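Local coordinates for protein putative HTH-type transcriptional regulator PH0061 (Pyrococcus horikoshii, PDB 2DBB) that probably binds DNA sequence-specifically through a helix-turn-helix domain, as a transcriptional regulator of the AsnC family, at the interface of chains A and B. Numbering follows the deposited sequence. Chains: chain A/B, Putative HTH-type transcriptional regulator PH0061.

The interface of chains A and B. Residues chain A 60, 62, 65; chain B 12, 15, 52, 150-151.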
loop_
_atom_site.group_PDB
_atom_site.type_symbol
_atom_site.label_atom_id
_atom_site.label_comp_id
_atom_site.label_asym_id
_atom_site.label_seq_id
_atom_site.Cartn_x
_atom_site.Cartn_y
_atom_site.Cartn_z
ATOM N N PRO A 60 6.641 6.492 1.338
ATOM C CA PRO A 60 7.126 7.524 2.257
ATOM C C PRO A 60 6.747 7.200 3.698
ATOM O O PRO A 60 5.910 6.335 3.946
ATOM C CB PRO A 60 6.418 8.774 1.757
ATOM C CG PRO A 60 5.083 8.227 1.382
ATOM C CD PRO A 60 5.418 6.941 0.647
ATOM N N ILE A 62 4.676 8.135 6.333
ATOM C CA ILE A 62 3.459 8.902 6.578
ATOM C C ILE A 62 3.532 9.766 7.826
ATOM O O ILE A 62 3.147 10.936 7.813
ATOM C CB ILE A 62 2.248 7.932 6.674
ATOM C CG1 ILE A 62 1.990 7.328 5.300
ATOM C CG2 ILE A 62 1.003 8.643 7.182
ATOM C CD1 ILE A 62 1.704 8.363 4.250
ATOM N N LEU A 65 5.450 12.933 7.479
ATOM C CA LEU A 65 4.844 13.954 6.622
ATOM C C LEU A 65 3.687 14.653 7.337
ATOM O O LEU A 65 3.094 15.599 6.807
ATOM C CB LEU A 65 4.334 13.339 5.311
ATOM C CG LEU A 65 5.353 12.707 4.358
ATOM C CD1 LEU A 65 4.637 12.211 3.115
ATOM C CD2 LEU A 65 6.408 13.722 3.984
ATOM N N MET B 12 7.629 18.589 0.066
ATOM C CA MET B 12 6.331 17.935 -0.038
ATOM C C MET B 12 5.916 17.772 -1.503
ATOM O O MET B 12 5.399 16.732 -1.889
ATOM C CB MET B 12 5.265 18.725 0.726
ATOM C CG MET B 12 3.927 17.986 0.889
ATOM S SD MET B 12 3.997 16.436 1.864
ATOM C CE MET B 12 3.840 15.229 0.588
ATOM N N VAL B 15 7.736 14.955 -2.936
ATOM C CA VAL B 15 7.182 13.689 -2.485
ATOM C C VAL B 15 5.932 13.360 -3.299
ATOM O O VAL B 15 5.749 12.228 -3.760
ATOM C CB VAL B 15 6.841 13.758 -0.979
ATOM C CG1 VAL B 15 5.875 12.644 -0.601
ATOM C CG2 VAL B 15 8.130 13.648 -0.163
ATOM N N ILE B 52 12.230 9.948 5.234
ATOM C CA ILE B 52 10.954 10.456 4.744
ATOM C C ILE B 52 10.532 9.631 3.524
ATOM O O ILE B 52 9.366 9.275 3.387
ATOM C CB ILE B 52 11.048 11.958 4.424
ATOM C CG1 ILE B 52 11.346 12.719 5.726
ATOM C CG2 ILE B 52 9.744 12.447 3.783
ATOM C CD1 ILE B 52 11.428 14.234 5.581
ATOM N N ILE B 150 -0.495 5.084 -2.288
ATOM C CA ILE B 150 0.170 5.167 -0.995
ATOM C C ILE B 150 -0.161 6.518 -0.357
ATOM O O ILE B 150 -0.501 6.590 0.825
ATOM C CB ILE B 150 1.697 5.008 -1.140
ATOM C CG1 ILE B 150 2.007 3.729 -1.920
ATOM C CG2 ILE B 150 2.349 4.949 0.234
ATOM C CD1 ILE B 150 1.268 2.504 -1.403
ATOM N N ILE B 151 -0.053 7.584 -1.148
ATOM C CA ILE B 151 -0.376 8.929 -0.684
ATOM C C ILE B 151 -1.073 9.693 -1.807
ATOM O O ILE B 151 -0.941 9.265 -2.973
ATOM C CB ILE B 151 0.883 9.720 -0.269
ATOM C CG1 ILE B 151 1.554 9.050 0.924
ATOM C CG2 ILE B 151 0.505 11.144 0.119
ATOM C CD1 ILE B 151 2.566 9.944 1.615
ATOM O OXT ILE B 151 -1.732 10.713 -1.510
#
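A:Pro60 ends strand 53-60 in an extended conformation (phi/psi -93°/166°), the chain then turns through A:Ile62 into the short 3-10 helix 63-65, and A:Pro60, A:Ile62 and A:Leu65 along this stretch all touch B:Ile151, the C-terminal residue of chain B. In this AsnC-family helix-turn-helix regulator the patch joins the end of strand 53-60 and the 3-10 helix 63-65 of one subunit to the partner's helix 9-18, to B:Ile52 and to its C-terminal tail; the two-fold relation repeats it with the chains exchanged, which fits a dimer. B:Ile151 inserts its CG1-CD1 branch among the three chain A side chains. That branch is nearly extended (chi2 -165°), which carries CD1 away from its own backbone, and its CG1 lies 3.7 Å from A:Pro60 CG on the pyrrolidine ring. A:Ile62 meets the branch tip to tip, its CD1 3.4 Å from B:Ile151 CG1, whereas A:Leu65 approaches it at a slant through CD1. The exact position of the B:Ile151 CD1 methyl is doubtful, because it lies implausibly close to A:Pro60 and A:Ile62. Shortening B:Ile151 to an alanine removes the CG1-CD1 branch and is likely to leave a gap between the A:Pro60 ring, A:Ile62 CD1 and A:Leu65 CD1. A:Leu65 CD1 also faces helix 9-18, 3.9 Å from B:Val15 CG1. From the same helix B:Met12, its chain bent at chi2 and chi3, brings its thioether methyl CE to 4.0 Å from A:Leu65 CD1. CD2 of A:Leu65 instead packs 3.6 Å from B:Ile52 CG2, the branch methyl. At the other side of the patch, B:Ile150 CG2 sits 3.7 Å from A:Pro60 CD, and consecutive tail residues thus touch neighbouring carbons of one ring. The B:Ile52 carbonyl O lies near the same proline, 3.4 Å from A:Pro60 CB.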